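Long-range contact in capsid protein VP1 (Human polyomavirus 12, PDB 6Y5Z), which probably builds the T=7 icosahedral shell of the virus from 72 pentamers and takes part in attachment to the host cell: residues Q141-V146 with K164-D169. Residues are numbered along the deposited sequence; the frame is centred on the assembly and turned at random.
Sequences QQSHLV and KIQCLD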
ATOM      1  N   GLN D 141      16.137  17.145 -17.129  1.00 14.37           N
ATOM      2  CA  GLN D 141      15.502  16.601 -18.352  1.00 14.63           C
ATOM      3  C   GLN D 141      15.896  15.142 -18.524  1.00 14.17           C
ATOM      4  O   GLN D 141      17.022  14.767 -18.146  1.00 15.82           O
ATOM      5  CB  GLN D 141      15.947  17.371 -19.601  1.00 15.41           C
ATOM      6  CG  GLN D 141      15.596  18.848 -19.525  1.00 15.38           C
ATOM      7  CD  GLN D 141      15.978  19.684 -20.730  1.00 16.59           C
ATOM      8  OE1 GLN D 141      15.912  20.904 -20.645  1.00 16.74           O
ATOM      9  NE2 GLN D 141      16.355  19.070 -21.853  1.00 17.26           N
ATOM     10  N   GLN D 142      15.046  14.381 -19.204  1.00 14.78           N
ATOM     11  CA  GLN D 142      15.360  12.980 -19.576  1.00 15.05           C
ATOM     12  C   GLN D 142      16.433  12.958 -20.681  1.00 15.28           C
ATOM     13  O   GLN D 142      17.241  12.018 -20.702  1.00 14.78           O
ATOM     14  CB  GLN D 142      14.082  12.246 -19.985  1.00 15.99           C
ATOM     15  CG  GLN D 142      14.310  10.750 -20.201  1.00 17.43           C
ATOM     16  CD  GLN D 142      13.020   9.984 -20.030  1.00 18.16           C
ATOM     17  OE1 GLN D 142      12.726   9.469 -18.945  1.00 20.38           O
ATOM     18  NE2 GLN D 142      12.196  10.019 -21.063  1.00 18.76           N
ATOM     19  N   SER D 143      16.426  13.954 -21.576  1.00 15.61           N
ATOM     20  CA  SER D 143      17.356  14.061 -22.719  1.00 16.12           C
ATOM     21  C   SER D 143      17.762  15.519 -22.910  1.00 15.72           C
ATOM     22  O   SER D 143      16.871  16.381 -23.059  1.00 16.36           O
ATOM     23  CB  SER D 143      16.765  13.513 -23.979  1.00 16.74           C
ATOM     24  OG  SER D 143      17.585  13.902 -25.090  1.00 18.50           O
ATOM     25  N   HIS D 144      19.058  15.778 -22.933  1.00 16.21           N
ATOM     26  CA  HIS D 144      19.594  17.135 -23.177  1.00 16.63           C
ATOM     27  C   HIS D 144      19.372  17.551 -24.638  1.00 17.24           C
ATOM     28  O   HIS D 144      19.536  18.747 -24.927  1.00 18.45           O
ATOM     29  CB  HIS D 144      21.061  17.208 -22.737  1.00 17.06           C
ATOM     30  CG  HIS D 144      22.033  16.568 -23.662  1.00 16.84           C
ATOM     31  ND1 HIS D 144      22.769  17.299 -24.606  1.00 17.89           N
ATOM     32  CD2 HIS D 144      22.445  15.280 -23.768  1.00 18.01           C
ATOM     33  CE1 HIS D 144      23.572  16.470 -25.256  1.00 18.30           C
ATOM     34  NE2 HIS D 144      23.388  15.219 -24.779  1.00 17.95           N
ATOM     35  N   LEU D 145      18.981  16.634 -25.531  1.00 15.67           N
ATOM     36  CA  LEU D 145      18.925  16.932 -26.984  1.00 16.81           C
ATOM     37  C   LEU D 145      17.533  17.385 -27.422  1.00 16.45           C
ATOM     38  O   LEU D 145      17.390  17.754 -28.606  1.00 18.54           O
ATOM     39  CB  LEU D 145      19.392  15.706 -27.771  1.00 16.94           C
ATOM     40  CG  LEU D 145      20.880  15.404 -27.653  1.00 19.69           C
ATOM     41  CD1 LEU D 145      21.216  14.091 -28.328  1.00 20.83           C
ATOM     42  CD2 LEU D 145      21.706  16.544 -28.251  1.00 20.23           C
ATOM     43  N   VAL D 146      16.538  17.395 -26.528  1.00 17.32           N
ATOM     44  CA  VAL D 146      15.166  17.806 -26.933  1.00 17.14           C
ATOM     45  C   VAL D 146      15.233  19.262 -27.421  1.00 16.77           C
ATOM     46  O   VAL D 146      15.895  20.085 -26.772  1.00 17.29           O
ATOM     47  CB  VAL D 146      14.131  17.641 -25.806  1.00 17.70           C
ATOM     48  CG1 VAL D 146      12.739  18.081 -26.243  1.00 17.95           C
ATOM     49  CG2 VAL D 146      14.091  16.212 -25.268  1.00 19.99           C
ATOM     50  N   LYS D 164      24.773  17.709 -18.581  1.00 16.15           N
ATOM     51  CA  LYS D 164      24.603  17.934 -17.122  1.00 16.73           C
ATOM     52  C   LYS D 164      23.116  18.010 -16.752  1.00 15.51           C
ATOM     53  O   LYS D 164      22.786  17.668 -15.600  1.00 15.44           O
ATOM     54  CB  LYS D 164      25.239  19.251 -16.658  1.00 20.06           C
ATOM     55  CG  LYS D 164      26.753  19.262 -16.541  1.00 24.23           C
ATOM     56  CD  LYS D 164      27.267  20.613 -16.084  1.00 26.83           C
ATOM     57  CE  LYS D 164      27.368  21.623 -17.215  1.00 31.38           C
ATOM     58  N   ILE D 165      22.274  18.459 -17.669  1.00 14.38           N
ATOM     59  CA  ILE D 165      20.826  18.705 -17.388  1.00 13.93           C
ATOM     60  C   ILE D 165      20.131  17.350 -17.149  1.00 13.99           C
ATOM     61  O   ILE D 165      18.970  17.369 -16.651  1.00 14.72           O
ATOM     62  CB  ILE D 165      20.163  19.527 -18.507  1.00 14.23           C
ATOM     63  CG1 ILE D 165      18.959  20.331 -17.996  1.00 15.72           C
ATOM     64  CG2 ILE D 165      19.799  18.623 -19.684  1.00 15.30           C
ATOM     65  CD1 ILE D 165      19.316  21.399 -16.976  1.00 15.50           C
ATOM     66  N   GLN D 166      20.741  16.231 -17.547  1.00 14.18           N
ATOM     67  CA  GLN D 166      20.152  14.874 -17.317  1.00 13.75           C
ATOM     68  C   GLN D 166      20.319  14.478 -15.860  1.00 14.97           C
ATOM     69  O   GLN D 166      19.646  13.538 -15.422  1.00 15.28           O
ATOM     70  CB  GLN D 166      20.749  13.856 -18.285  1.00 13.99           C
ATOM     71  CG  GLN D 166      20.243  14.094 -19.690  1.00 14.02           C
ATOM     72  CD  GLN D 166      20.887  13.321 -20.819  1.00 13.87           C
ATOM     73  OE1 GLN D 166      20.510  13.518 -21.981  1.00 15.61           O
ATOM     74  NE2 GLN D 166      21.870  12.474 -20.526  1.00 13.83           N
ATOM     75  N   CYS D 167      21.176  15.180 -15.134  1.00 13.80           N
ATOM     76  CA  CYS D 167      21.345  15.030 -13.671  1.00 14.01           C
ATOM     77  C   CYS D 167      21.040  16.400 -13.046  1.00 14.25           C
ATOM     78  O   CYS D 167      20.067  17.036 -13.507  1.00 15.42           O
ATOM     79  CB  CYS D 167      22.721  14.453 -13.366  1.00 14.51           C
ATOM     80  SG  CYS D 167      22.979  12.796 -14.072  1.00 16.28           S
ATOM     81  N   LEU D 168      21.801  16.841 -12.059  1.00 14.03           N
ATOM     82  CA  LEU D 168      21.544  18.146 -11.393  1.00 15.04           C
ATOM     83  C   LEU D 168      22.559  19.174 -11.891  1.00 14.66           C
ATOM     84  O   LEU D 168      23.737  19.111 -11.494  1.00 15.77           O
ATOM     85  CB  LEU D 168      21.617  17.978  -9.872  1.00 16.11           C
ATOM     86  CG  LEU D 168      20.848  18.991  -9.024  1.00 16.92           C
ATOM     87  CD1 LEU D 168      21.384  20.405  -9.180  1.00 17.37           C
ATOM     88  CD2 LEU D 168      19.374  18.967  -9.329  1.00 18.15           C
ATOM     89  N   ASP D 169      22.090  20.111 -12.704  1.00 14.05           N
ATOM     90  CA  ASP D 169      22.869  21.305 -13.114  1.00 15.48           C
ATOM     91  C   ASP D 169      22.377  22.469 -12.272  1.00 16.38           C
ATOM     92  O   ASP D 169      21.265  22.958 -12.485  1.00 14.88           O
ATOM     93  CB  ASP D 169      22.672  21.593 -14.595  1.00 16.48           C
ATOM     94  CG  ASP D 169      23.499  22.780 -15.072  1.00 17.65           C
ATOM     95  OD1 ASP D 169      23.972  23.547 -14.211  1.00 17.00           O
ATOM     96  OD2 ASP D 169      23.671  22.885 -16.296  1.00 20.33           O
TER
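Q166 reaches into the loop 141-146 from the last residue of a 3-10 segment that includes 164-166. With CG anti to the carbonyl carbon (chi1 -71°), CB and CG pass the backbone carbonyl of Q141, CG also lies 3.8 Å from Q142 O, and the straight run beyond it carries the amide to H144. CD comes up to the rim of the imidazole, in the ring plane, with the amide turned 58° against the ring. At the tip OE1 takes the backbone N-H of H144 at 2.8 Å, the donor lying in the carbonyl plane on a lone pair; H144 CD2 sits 3.2 Å from the same OE1. The other half of the amide, NE2, turns to a neighbouring subunit and hydrogen-bonds to T38 O and Y40 O of that subunit, while H144 NE2 is hydrogen-bonded to T38 OG1 of the same neighbour.

The backbones meet at Q141: its N donates to I165 O at 2.9 Å, and its O receives a nearly straight CA-H...O contact from Q166 CA at 3.2 Å. I165 lies between Q141 and H144. Its CG2 touches H144 CB at 3.6 Å, and CG1 lies against Q141 CG, the two side chains crossing obliquely. Q141, extended beyond CG, carries NE2 to S143 O, which lies in its amide plane, and S143 OG accepts from L145 N in an ST turn.

Both segments belong to the long connection between strands 136-139 and 173-175. Buried here, the Q166 amide has hydrogen-bonded partners for both its oxygen and its nitrogen, so it ties the turn at H144 to the adjoining VP1 copy and makes this contact part of the pentamer interface.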